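Local structure of tRNA (uracil(54)-C(5))-methyltransferase (2JJQ) at residues Gly302-Tyr307 with Ile358-Arg363; Asp296-Val301 with Ala364-Arg369; Ile382-Val385 with Thr391-Arg394; Asp410-Pro413 with Val418-Val421. The protein methylates carbon 5 of uridine 54 in tRNA, using S-adenosyl-L-methionine as methyl donor and leaving S-adenosyl-L-homocysteine. One frame throughout, in Å; residues are numbered along the deposited sequence.

Interaction 1: residues Gly302-Tyr307 with Ile358-Arg363; sequences GTFGIY and IVDPPR. With SAH (S-adenosyl-L-homocysteine), chain B.
The F304 ring meets three different groups around its rim and faces. Its edge, at CE2, comes up to the carboxylate of D360, with OD2 3.4 Å from CE2 and near the ring plane. Over one face lies OXT, a carboxylate oxygen of S-adenosyl-L-homocysteine (SAH). CG2 of I358 approaches obliquely, 4.1 Å from F304 CD2, and adds an apolar contact. The planes of the ring and the D360 carboxylate are 40° apart. An acidic oxygen at the ring edge faces the weakly positive C-H rim, which probably suits it. The same OD2 accepts a hydrogen bond from the SAH amino N at 2.9 Å. D360 CG is anti to the backbone N (chi1 -167°), and this sends the carboxylate to the ligand. Q272 and D319 also bond to SAH. These segments belong to the class I methyltransferase fold. Helix 303-310 starts just after G302 and follows strand 293-297, while D360 stands just past the end of strand 356-359. T303, in the first turn of the helix, gives a hydrogen bond from OG1 to SAH OXT at 2.9 Å. G302 is the N-cap residue, with a positive phi of 98°. P361 and P362 continue past the ribose and adenine. P362 CG lies 3.5 Å from SAH N7, in the adenine. P361 C comes within 3.9 Å of SAH C5'. V285 of helix 275-288 and V385 of strand 381-386 also touch F304.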
loop_
_atom_site.group_PDB
_atom_site.type_symbol
_atom_site.label_atom_id
_atom_site.label_comp_id
_atom_site.label_asym_id
_atom_site.label_seq_id
_atom_site.Cartn_x
_atom_site.Cartn_y
_atom_site.Cartn_z
ATOM N N GLY A 302 7.869 -4.406 -11.326
ATOM C CA GLY A 302 8.723 -3.614 -12.256
ATOM C C GLY A 302 8.245 -2.169 -12.419
ATOM O O GLY A 302 8.573 -1.482 -13.405
ATOM N N THR A 303 7.499 -1.716 -11.439
ATOM C CA THR A 303 6.949 -0.359 -11.446
ATOM C C THR A 303 8.005 0.653 -11.898
ATOM O O THR A 303 7.800 1.393 -12.872
ATOM C CB THR A 303 6.405 0.050 -10.105
ATOM O OG1 THR A 303 5.619 -1.009 -9.527
ATOM C CG2 THR A 303 5.476 1.262 -10.335
ATOM N N PHE A 304 9.143 0.670 -11.222
ATOM C CA PHE A 304 10.198 1.634 -11.605
ATOM C C PHE A 304 10.889 1.222 -12.882
ATOM O O PHE A 304 11.065 2.015 -13.777
ATOM C CB PHE A 304 11.223 1.782 -10.466
ATOM C CG PHE A 304 10.593 2.192 -9.169
ATOM C CD1 PHE A 304 9.745 3.288 -9.139
ATOM C CD2 PHE A 304 10.880 1.545 -7.992
ATOM C CE1 PHE A 304 9.135 3.665 -7.978
ATOM C CE2 PHE A 304 10.268 1.934 -6.794
ATOM C CZ PHE A 304 9.389 2.966 -6.783
ATOM N N GLY A 305 11.325 -0.036 -12.937
ATOM C CA GLY A 305 12.160 -0.526 -14.039
ATOM C C GLY A 305 11.483 -0.399 -15.386
ATOM O O GLY A 305 12.117 0.020 -16.358
ATOM N N ILE A 306 10.177 -0.654 -15.433
ATOM C CA ILE A 306 9.491 -0.633 -16.705
ATOM C C ILE A 306 9.334 0.819 -17.158
ATOM O O ILE A 306 9.477 1.119 -18.344
ATOM C CB ILE A 306 8.174 -1.335 -16.625
ATOM C CG1 ILE A 306 8.426 -2.848 -16.394
ATOM C CG2 ILE A 306 7.353 -1.148 -17.942
ATOM C CD1 ILE A 306 7.213 -3.548 -15.871
ATOM N N TYR A 307 9.008 1.683 -16.208
ATOM C CA TYR A 307 8.793 3.118 -16.504
ATOM C C TYR A 307 10.129 3.666 -17.029
ATOM O O TYR A 307 10.202 4.406 -18.020
ATOM C CB TYR A 307 8.371 3.874 -15.268
ATOM C CG TYR A 307 7.952 5.289 -15.561
ATOM C CD1 TYR A 307 6.597 5.577 -15.857
ATOM C CD2 TYR A 307 8.889 6.344 -15.555
ATOM C CE1 TYR A 307 6.173 6.902 -16.127
ATOM C CE2 TYR A 307 8.459 7.640 -15.836
ATOM C CZ TYR A 307 7.140 7.910 -16.138
ATOM O OH TYR A 307 6.755 9.226 -16.428
ATOM N N ILE A 358 18.605 1.261 -7.869
ATOM C CA ILE A 358 17.380 1.621 -7.117
ATOM C C ILE A 358 17.104 0.506 -6.166
ATOM O O ILE A 358 17.139 -0.665 -6.569
ATOM C CB ILE A 358 16.184 1.695 -8.054
ATOM C CG1 ILE A 358 16.496 2.713 -9.157
ATOM C CG2 ILE A 358 14.900 2.104 -7.279
ATOM C CD1 ILE A 358 15.467 2.625 -10.281
ATOM N N VAL A 359 16.845 0.840 -4.908
ATOM C CA VAL A 359 16.430 -0.209 -3.956
ATOM C C VAL A 359 15.110 0.150 -3.308
ATOM O O VAL A 359 14.940 1.270 -2.873
ATOM C CB VAL A 359 17.504 -0.462 -2.868
ATOM C CG1 VAL A 359 18.780 -1.083 -3.509
ATOM C CG2 VAL A 359 17.837 0.774 -2.079
ATOM N N ASP A 360 14.189 -0.817 -3.236
ATOM C CA ASP A 360 12.879 -0.599 -2.613
ATOM C C ASP A 360 12.661 -1.798 -1.711
ATOM O O ASP A 360 11.859 -2.640 -2.018
ATOM C CB ASP A 360 11.776 -0.558 -3.710
ATOM C CG ASP A 360 10.441 -0.032 -3.188
ATOM O OD1 ASP A 360 10.352 0.211 -1.968
ATOM O OD2 ASP A 360 9.486 0.087 -4.021
ATOM N N PRO A 361 13.431 -1.902 -0.629
ATOM C CA PRO A 361 13.467 -3.143 0.131
ATOM C C PRO A 361 12.201 -3.450 0.892
ATOM O O PRO A 361 11.347 -2.572 1.025
ATOM C CB PRO A 361 14.610 -2.901 1.142
ATOM C CG PRO A 361 14.704 -1.417 1.315
ATOM C CD PRO A 361 14.363 -0.889 -0.101
ATOM N N PRO A 362 12.063 -4.717 1.349
ATOM C CA PRO A 362 10.975 -5.111 2.238
ATOM C C PRO A 362 11.192 -4.455 3.612
ATOM O O PRO A 362 12.143 -3.693 3.800
ATOM C CB PRO A 362 11.146 -6.627 2.347
ATOM C CG PRO A 362 12.551 -6.867 2.159
ATOM C CD PRO A 362 12.987 -5.843 1.082
ATOM N N ARG A 363 10.311 -4.764 4.555
ATOM C CA ARG A 363 10.400 -4.214 5.910
ATOM C C ARG A 363 11.770 -4.417 6.618
ATOM O O ARG A 363 12.184 -3.589 7.407
ATOM C CB ARG A 363 9.260 -4.802 6.772
ATOM C CG ARG A 363 7.915 -4.081 6.553
ATOM C CD ARG A 363 6.787 -4.736 7.369
ATOM N NE ARG A 363 5.736 -3.788 7.735
ATOM C CZ ARG A 363 4.511 -3.765 7.190
ATOM N NH1 ARG A 363 4.177 -4.629 6.232
ATOM N NH2 ARG A 363 3.613 -2.877 7.605
HETATM N N SAH B . 9.520 -1.742 -6.268
HETATM C CA SAH B . 8.372 -2.688 -6.075
HETATM C CB SAH B . 8.025 -2.838 -4.594
HETATM C CG SAH B . 9.125 -3.497 -3.792
HETATM S SD SAH B . 8.354 -4.214 -2.332
HETATM C C SAH B . 7.165 -2.103 -6.770
HETATM O O SAH B . 6.110 -2.733 -6.945
HETATM O OXT SAH B . 7.222 -0.943 -7.153
HETATM C "C5'" SAH B . 9.773 -5.092 -1.726
HETATM C "C4'" SAH B . 10.106 -6.270 -2.658
HETATM O "O4'" SAH B . 11.153 -7.112 -2.106
HETATM C "C3'" SAH B . 8.936 -7.217 -2.925
HETATM O "O3'" SAH B . 8.645 -7.199 -4.337
HETATM C "C2'" SAH B . 9.434 -8.596 -2.423
HETATM O "O2'" SAH B . 9.037 -9.723 -3.210
HETATM C "C1'" SAH B . 10.927 -8.476 -2.507
HETATM N N9 SAH B . 11.738 -9.162 -1.507
HETATM C C8 SAH B . 11.454 -9.374 -0.200
HETATM N N7 SAH B . 12.537 -9.937 0.400
HETATM C C5 SAH B . 13.516 -10.049 -0.511
HETATM C C6 SAH B . 14.908 -10.543 -0.543
HETATM N N6 SAH B . 15.426 -11.045 0.606
HETATM N N1 SAH B . 15.579 -10.468 -1.739
HETATM C C2 SAH B . 15.023 -9.965 -2.863
HETATM N N3 SAH B . 13.759 -9.519 -2.891
HETATM C C4 SAH B . 12.997 -9.528 -1.772
#

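Interaction 2: residues Asp296-Val301 with Ala364-Arg369. With SAH (S-adenosyl-L-homocysteine), chain B.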
loop_
_atom_site.group_PDB
_atom_site.type_symbol
_atom_site.label_atom_id
_atom_site.label_comp_id
_atom_site.label_asym_id
_atom_site.label_seq_id
_atom_site.Cartn_x
_atom_site.Cartn_y
_atom_site.Cartn_z
ATOM N N ASP A 296 17.088 -2.144 -10.983
ATOM C CA ASP A 296 15.835 -1.995 -10.246
ATOM C C ASP A 296 15.817 -3.186 -9.248
ATOM O O ASP A 296 15.258 -4.275 -9.547
ATOM C CB ASP A 296 14.627 -2.011 -11.208
ATOM C CG ASP A 296 13.266 -1.754 -10.498
ATOM O OD1 ASP A 296 13.298 -1.296 -9.313
ATOM O OD2 ASP A 296 12.190 -1.974 -11.155
ATOM N N MET A 297 16.404 -2.967 -8.067
ATOM C CA MET A 297 16.527 -4.007 -7.042
ATOM C C MET A 297 15.254 -4.021 -6.168
ATOM O O MET A 297 14.762 -2.961 -5.779
ATOM C CB MET A 297 17.823 -3.801 -6.229
ATOM C CG MET A 297 18.073 -4.955 -5.183
ATOM S SD MET A 297 17.993 -6.576 -5.981
ATOM C CE MET A 297 17.667 -7.664 -4.592
ATOM N N TYR A 298 14.780 -5.221 -5.827
ATOM C CA TYR A 298 13.465 -5.416 -5.210
ATOM C C TYR A 298 12.406 -4.834 -6.171
ATOM O O TYR A 298 11.540 -4.086 -5.769
ATOM C CB TYR A 298 13.373 -4.710 -3.872
ATOM C CG TYR A 298 14.532 -4.979 -2.906
ATOM C CD1 TYR A 298 14.563 -6.140 -2.137
ATOM C CD2 TYR A 298 15.546 -4.026 -2.719
ATOM C CE1 TYR A 298 15.607 -6.380 -1.253
ATOM C CE2 TYR A 298 16.551 -4.238 -1.807
ATOM C CZ TYR A 298 16.574 -5.415 -1.085
ATOM O OH TYR A 298 17.583 -5.590 -0.179
ATOM N N SER A 299 12.472 -5.249 -7.434
ATOM C CA SER A 299 11.635 -4.614 -8.513
ATOM C C SER A 299 10.164 -4.892 -8.361
ATOM O O SER A 299 9.325 -4.219 -8.969
ATOM C CB SER A 299 12.057 -5.135 -9.884
ATOM O OG SER A 299 11.763 -6.526 -9.988
ATOM N N GLY A 300 9.813 -5.938 -7.622
ATOM C CA GLY A 300 8.416 -6.398 -7.710
ATOM C C GLY A 300 8.042 -6.573 -9.164
ATOM O O GLY A 300 8.824 -7.108 -9.972
ATOM N N VAL A 301 6.835 -6.126 -9.499
ATOM C CA VAL A 301 6.325 -6.260 -10.868
ATOM C C VAL A 301 6.917 -5.206 -11.810
ATOM O O VAL A 301 6.540 -5.146 -12.964
ATOM C CB VAL A 301 4.815 -6.110 -10.871
ATOM C CG1 VAL A 301 4.154 -7.210 -9.971
ATOM C CG2 VAL A 301 4.396 -4.692 -10.455
ATOM N N ALA A 364 12.429 -5.526 6.345
ATOM C CA ALA A 364 13.733 -5.843 6.947
ATOM C C ALA A 364 14.837 -4.870 6.518
ATOM O O ALA A 364 15.920 -4.826 7.144
ATOM C CB ALA A 364 14.148 -7.270 6.590
ATOM N N GLY A 365 14.591 -4.127 5.440
ATOM C CA GLY A 365 15.601 -3.223 4.918
ATOM C C GLY A 365 16.592 -3.966 4.047
ATOM O O GLY A 365 16.372 -5.113 3.691
ATOM N N LEU A 366 17.704 -3.327 3.713
ATOM C CA LEU A 366 18.688 -3.914 2.819
ATOM C C LEU A 366 19.488 -5.019 3.522
ATOM O O LEU A 366 20.005 -4.793 4.607
ATOM C CB LEU A 366 19.696 -2.839 2.398
ATOM C CG LEU A 366 19.107 -1.607 1.670
ATOM C CD1 LEU A 366 20.265 -0.697 1.361
ATOM C CD2 LEU A 366 18.436 -2.066 0.377
ATOM N N HIS A 367 19.604 -6.195 2.923
ATOM C CA HIS A 367 20.495 -7.216 3.500
ATOM C C HIS A 367 21.903 -6.641 3.697
ATOM O O HIS A 367 22.438 -5.985 2.801
ATOM C CB HIS A 367 20.633 -8.402 2.573
ATOM C CG HIS A 367 21.210 -9.610 3.247
ATOM N ND1 HIS A 367 22.536 -9.700 3.603
ATOM C CD2 HIS A 367 20.634 -10.769 3.645
ATOM C CE1 HIS A 367 22.761 -10.870 4.176
ATOM N NE2 HIS A 367 21.618 -11.528 4.238
ATOM N N PRO A 368 22.531 -6.902 4.868
ATOM C CA PRO A 368 23.931 -6.470 5.095
ATOM C C PRO A 368 24.917 -6.792 3.974
ATOM O O PRO A 368 25.803 -5.968 3.674
ATOM C CB PRO A 368 24.295 -7.211 6.400
ATOM C CG PRO A 368 22.960 -7.171 7.177
ATOM C CD PRO A 368 21.938 -7.506 6.082
ATOM N N ARG A 369 24.788 -7.953 3.349
ATOM C CA ARG A 369 25.658 -8.327 2.225
ATOM C C ARG A 369 25.482 -7.403 1.015
ATOM O O ARG A 369 26.422 -7.109 0.296
ATOM C CB ARG A 369 25.442 -9.781 1.784
ATOM C CG ARG A 369 26.096 -10.787 2.735
ATOM C CD ARG A 369 25.817 -12.251 2.396
ATOM N NE ARG A 369 26.589 -13.112 3.294
ATOM C CZ ARG A 369 26.371 -14.416 3.463
ATOM N NH1 ARG A 369 25.380 -15.022 2.799
ATOM N NH2 ARG A 369 27.143 -15.118 4.303
HETATM N N SAH B . 9.520 -1.742 -6.268
HETATM C CA SAH B . 8.372 -2.688 -6.075
HETATM C CB SAH B . 8.025 -2.838 -4.594
HETATM C CG SAH B . 9.125 -3.497 -3.792
HETATM S SD SAH B . 8.354 -4.214 -2.332
HETATM C C SAH B . 7.165 -2.103 -6.770
HETATM O O SAH B . 6.110 -2.733 -6.945
HETATM O OXT SAH B . 7.222 -0.943 -7.153
HETATM C "C5'" SAH B . 9.773 -5.092 -1.726
HETATM C "C4'" SAH B . 10.106 -6.270 -2.658
HETATM O "O4'" SAH B . 11.153 -7.112 -2.106
HETATM C "C3'" SAH B . 8.936 -7.217 -2.925
HETATM O "O3'" SAH B . 8.645 -7.199 -4.337
HETATM C "C2'" SAH B . 9.434 -8.596 -2.423
HETATM O "O2'" SAH B . 9.037 -9.723 -3.210
HETATM C "C1'" SAH B . 10.927 -8.476 -2.507
HETATM N N9 SAH B . 11.738 -9.162 -1.507
HETATM C C8 SAH B . 11.454 -9.374 -0.200
HETATM N N7 SAH B . 12.537 -9.937 0.400
HETATM C C5 SAH B . 13.516 -10.049 -0.511
HETATM C C6 SAH B . 14.908 -10.543 -0.543
HETATM N N6 SAH B . 15.426 -11.045 0.606
HETATM N N1 SAH B . 15.579 -10.468 -1.739
HETATM C C2 SAH B . 15.023 -9.965 -2.863
HETATM N N3 SAH B . 13.759 -9.519 -2.891
HETATM C C4 SAH B . 12.997 -9.528 -1.772
#
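The turn after strand 293-297 forms part of the cofactor site, and its Y298 touches L366 in the loop before helix 368-377. L366 CD2 lies 3.6 Å from Y298 CE2, obliquely to the ring, and the two side chains cross at about a right angle. The phenol oxygen of Y298, OH, sits over the backbone of the loop, 3.6 Å from L366 CA. That oxygen is hydrogen-bonded to OD2 of D346. M297 CE lies over the centre of one ring face, 4.1 Å above the plane. The bend of M297 at chi2 (52°) helps turn its methyl group back over the ring. SAH comes to the edge of the ring, with adenine C4 in the ring plane. Y298 CD1 is 3.6 Å from SAH N3, in the adenine. G300, G302 and G305 match a glycine-rich pattern of Rossmann type, in line with the class I methyltransferase fold. G300 has positive phi, and its CA lies 3.5 Å from SAH O3'. The backbone O of Y298 takes a hydrogen bond from the SAH amino N at 3.1 Å. Across the contact, H367 is the N-cap of helix 368-377. Its ND1 accepts from R369 N at 2.9 Å, with the donor in the ring plane.

Interaction 3: residues Ile382-Val385 with Thr391-Arg394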
loop_
_atom_site.group_PDB
_atom_site.type_symbol
_atom_site.label_atom_id
_atom_site.label_comp_id
_atom_site.label_asym_id
_atom_site.label_seq_id
_atom_site.Cartn_x
_atom_site.Cartn_y
_atom_site.Cartn_z
ATOM N N ILE A 382 22.674 5.886 -5.747
ATOM C CA ILE A 382 21.675 4.959 -5.232
ATOM C C ILE A 382 20.367 5.706 -5.036
ATOM O O ILE A 382 20.343 6.786 -4.423
ATOM C CB ILE A 382 22.111 4.285 -3.881
ATOM C CG1 ILE A 382 23.339 3.415 -4.121
ATOM C CG2 ILE A 382 20.941 3.482 -3.344
ATOM C CD1 ILE A 382 24.041 2.941 -2.787
ATOM N N VAL A 383 19.257 5.137 -5.513
ATOM C CA VAL A 383 17.933 5.726 -5.198
ATOM C C VAL A 383 17.215 4.762 -4.255
ATOM O O VAL A 383 16.978 3.637 -4.612
ATOM C CB VAL A 383 17.042 5.977 -6.507
ATOM C CG1 VAL A 383 15.650 6.487 -6.096
ATOM C CG2 VAL A 383 17.729 6.948 -7.458
ATOM N N TYR A 384 16.898 5.204 -3.043
ATOM C CA TYR A 384 16.359 4.337 -2.020
ATOM C C TYR A 384 14.907 4.787 -1.806
ATOM O O TYR A 384 14.661 5.951 -1.485
ATOM C CB TYR A 384 17.196 4.486 -0.748
ATOM C CG TYR A 384 16.942 3.467 0.383
ATOM C CD1 TYR A 384 18.010 2.971 1.154
ATOM C CD2 TYR A 384 15.664 2.985 0.651
ATOM C CE1 TYR A 384 17.811 2.059 2.232
ATOM C CE2 TYR A 384 15.446 2.087 1.742
ATOM C CZ TYR A 384 16.537 1.613 2.495
ATOM O OH TYR A 384 16.295 0.726 3.536
ATOM N N VAL A 385 13.955 3.889 -2.055
ATOM C CA VAL A 385 12.537 4.152 -1.836
ATOM C C VAL A 385 12.093 3.336 -0.636
ATOM O O VAL A 385 12.429 2.156 -0.537
ATOM C CB VAL A 385 11.754 3.696 -3.098
ATOM C CG1 VAL A 385 10.260 3.835 -2.924
ATOM C CG2 VAL A 385 12.254 4.485 -4.311
ATOM N N THR A 391 13.957 2.449 9.218
ATOM C CA THR A 391 14.833 1.470 8.543
ATOM C C THR A 391 15.693 2.151 7.485
ATOM O O THR A 391 16.883 1.852 7.374
ATOM C CB THR A 391 14.055 0.284 7.928
ATOM O OG1 THR A 391 13.373 0.737 6.757
ATOM C CG2 THR A 391 13.012 -0.119 8.855
ATOM N N PHE A 392 15.101 3.077 6.723
ATOM C CA PHE A 392 15.886 3.879 5.789
ATOM C C PHE A 392 17.049 4.570 6.528
ATOM O O PHE A 392 18.202 4.549 6.086
ATOM C CB PHE A 392 15.022 4.955 5.152
ATOM C CG PHE A 392 15.825 5.977 4.426
ATOM C CD1 PHE A 392 16.471 5.630 3.221
ATOM C CD2 PHE A 392 15.967 7.271 4.929
ATOM C CE1 PHE A 392 17.235 6.606 2.536
ATOM C CE2 PHE A 392 16.716 8.200 4.280
ATOM C CZ PHE A 392 17.349 7.889 3.073
ATOM N N ALA A 393 16.730 5.212 7.645
ATOM C CA ALA A 393 17.736 5.987 8.394
ATOM C C ALA A 393 18.883 5.095 8.847
ATOM O O ALA A 393 20.049 5.505 8.800
ATOM C CB ALA A 393 17.087 6.692 9.609
ATOM N N ARG A 394 18.521 3.898 9.315
ATOM C CA ARG A 394 19.464 2.857 9.736
ATOM C C ARG A 394 20.384 2.452 8.606
ATOM O O ARG A 394 21.614 2.433 8.759
ATOM C CB ARG A 394 18.702 1.631 10.213
ATOM C CG ARG A 394 19.647 0.495 10.783
ATOM C CD ARG A 394 18.986 -0.869 10.746
ATOM N NE ARG A 394 18.697 -1.341 9.378
ATOM C CZ ARG A 394 17.952 -2.421 9.099
ATOM N NH1 ARG A 394 17.406 -3.130 10.102
ATOM N NH2 ARG A 394 17.737 -2.788 7.825
#
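Y384 reaches from strand 381-386 to F392 on helix 389-398, and the whole length of its side chain takes part. Y384 CB starts the contact, 3.9 Å from F392 CE1. Y384 CG comes closer, 3.6 Å from F392 CD1. The other ring carbons of Y384 stay about equally far from that same CD1, because it stands over the centre of the ring, 3.5 Å above the plane. At the far end CZ and OH pass over the helix backbone, and Y384 OH is 3.9 Å from F392 CA. Y384 OH also lies 4.0 Å from the backbone O of T391. The tip is held by D395, whose OD2 is hydrogen-bonded to Y384 OH. This bond ties the phenol oxygen to the helix one turn on from T391.

The two rings form a T-shaped stack. F392 supplies the edge and Y384 the face, with centroids 5.0 Å apart and planes at 90°. The C-H edge of F392 thus meets the pi cloud of Y384. Y384 CG is anti to the backbone N (chi1 -170°), which carries the ring out from the strand to the helix. The two side chains run antiparallel. T391 OG1 is hydrogen-bonded to N388 O, just before the helix.

The contact packs helix 389-398 against the sheet strand that precedes it. F392 also touches L420 and A422 of strand 419-424 and I403 and I406 of strand 403-409, so it spans neighbouring strands. Y384 touches V359 of strand 356-359 on the other side, together with P361 and L366 in the loops.

Interaction 4: residues Asp410-Pro413 with Val418-Val421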
loop_
_atom_site.group_PDB
_atom_site.type_symbol
_atom_site.label_atom_id
_atom_site.label_comp_id
_atom_site.label_asym_id
_atom_site.label_seq_id
_atom_site.Cartn_x
_atom_site.Cartn_y
_atom_site.Cartn_z
ATOM N N ASP A 410 3.110 11.496 -0.098
ATOM C CA ASP A 410 2.015 10.942 0.679
ATOM C C ASP A 410 1.294 9.848 -0.138
ATOM O O ASP A 410 0.260 10.082 -0.787
ATOM C CB ASP A 410 1.036 12.014 1.173
ATOM C CG ASP A 410 0.017 11.422 2.122
ATOM O OD1 ASP A 410 0.346 10.370 2.707
ATOM O OD2 ASP A 410 -1.131 11.903 2.230
ATOM N N MET A 411 1.836 8.642 -0.090
ATOM C CA MET A 411 1.230 7.545 -0.817
ATOM C C MET A 411 0.011 7.054 -0.049
ATOM O O MET A 411 -0.873 6.343 -0.617
ATOM C CB MET A 411 2.271 6.397 -0.994
ATOM C CG MET A 411 3.342 6.759 -2.100
ATOM S SD MET A 411 2.673 6.589 -3.794
ATOM C CE MET A 411 1.626 5.154 -3.546
ATOM N N PHE A 412 -0.072 7.434 1.230
ATOM C CA PHE A 412 -1.030 6.779 2.139
ATOM C C PHE A 412 -1.855 7.804 2.949
ATOM O O PHE A 412 -1.782 7.831 4.194
ATOM C CB PHE A 412 -0.288 5.868 3.106
ATOM C CG PHE A 412 0.665 4.948 2.427
ATOM C CD1 PHE A 412 0.214 3.840 1.765
ATOM C CD2 PHE A 412 2.006 5.225 2.449
ATOM C CE1 PHE A 412 1.117 2.954 1.108
ATOM C CE2 PHE A 412 2.917 4.367 1.799
ATOM C CZ PHE A 412 2.466 3.237 1.140
ATOM N N PRO A 413 -2.661 8.586 2.258
ATOM C CA PRO A 413 -3.524 9.546 2.969
ATOM C C PRO A 413 -4.352 8.879 4.089
ATOM O O PRO A 413 -4.794 7.723 3.950
ATOM C CB PRO A 413 -4.481 10.023 1.876
ATOM C CG PRO A 413 -3.725 9.802 0.554
ATOM C CD PRO A 413 -2.853 8.602 0.784
ATOM N N VAL A 418 4.214 7.234 5.245
ATOM C CA VAL A 418 4.633 8.041 4.118
ATOM C C VAL A 418 5.635 7.225 3.287
ATOM O O VAL A 418 6.206 6.261 3.830
ATOM C CB VAL A 418 5.227 9.368 4.638
ATOM C CG1 VAL A 418 6.741 9.208 4.851
ATOM C CG2 VAL A 418 4.937 10.468 3.680
ATOM N N GLU A 419 5.812 7.573 2.013
ATOM C CA GLU A 419 6.806 6.965 1.123
ATOM C C GLU A 419 7.979 7.908 0.857
ATOM O O GLU A 419 7.811 8.943 0.235
ATOM C CB GLU A 419 6.175 6.629 -0.209
ATOM C CG GLU A 419 7.116 5.916 -1.164
ATOM C CD GLU A 419 7.044 4.406 -1.021
ATOM O OE1 GLU A 419 6.654 3.941 0.067
ATOM O OE2 GLU A 419 7.312 3.697 -2.020
ATOM N N LEU A 420 9.181 7.540 1.241
ATOM C CA LEU A 420 10.324 8.452 1.041
ATOM C C LEU A 420 11.014 8.035 -0.242
ATOM O O LEU A 420 11.029 6.840 -0.580
ATOM C CB LEU A 420 11.335 8.239 2.151
ATOM C CG LEU A 420 11.103 8.852 3.493
ATOM C CD1 LEU A 420 12.184 8.157 4.389
ATOM C CD2 LEU A 420 11.427 10.342 3.310
ATOM N N VAL A 421 11.655 8.991 -0.931
ATOM C CA VAL A 421 12.449 8.647 -2.111
ATOM C C VAL A 421 13.714 9.460 -1.907
ATOM O O VAL A 421 13.672 10.705 -1.884
ATOM C CB VAL A 421 11.752 9.024 -3.466
ATOM C CG1 VAL A 421 12.629 8.615 -4.647
ATOM C CG2 VAL A 421 10.337 8.410 -3.572
#
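M411 and E419 touch through their aliphatic parts. M411 CG lies 3.4 Å from E419 CB, and the two chains are aligned in parallel. F412 CE2 is 4.1 Å from E419 OE1, which lies near the ring plane at its edge. The ring and carboxylate planes are 69° apart. F412 CD2 also comes within 4.1 Å of V418 N. V418 points its side chain away from the loop, yet its CG2 reaches D410 CA at 4.2 Å. The first torsion of E419 puts CG anti to the backbone N (chi1 -176°). A bend at chi2 then turns the chain, and OE1 is the carboxylate oxygen that comes nearest the ring.

E419 is the predicted proton acceptor of the active site, and it lies on strand 419-424 in the methyltransferase sheet. Its side chain also touches C387, the predicted nucleophile. The 410-413 loop, which follows strand 403-409, packs on E419 of this pair.

The next shell holds the loop in shape. M411 CB packs over one face of the F412 ring, 3.5 Å above its plane and offset toward the rim. F412 N makes a weak hydrogen bond to D410 OD1. D410 is tied to helix 97-112 twice, by a salt bridge from OD1 to K104 and a hydrogen bond from OD2 to Y97. Its backbone O is bonded to Q277 of helix 275-288, and that of M411 to N274. The backbones of E419 and L409 are hydrogen-bonded, and L281 touches the E419 side chain.

In the fold
All four contacts reach one mixed sheet, and most of the residues that touch are buried. F412 of interaction 4 is partly exposed. Interactions 1 and 2 share the SAH site and the neighbouring strands 293-297 and 356-359. Interaction 1 is nested within the loop closed by interaction 2. Strand 381-386 of interaction 3 pairs with 356-359, and interaction 2 meets interaction 3 through A364 O and R394 NH2 and through L366 on Y384. Interaction 3 is a ring-on-ring contact without ligand, whereas the rings of 1 and 2 meet aliphatic groups, a carboxylate and SAH. Interaction 4, about 14 Å from interaction 3 between centres, holds E419, the predicted proton acceptor, on which V385 packs.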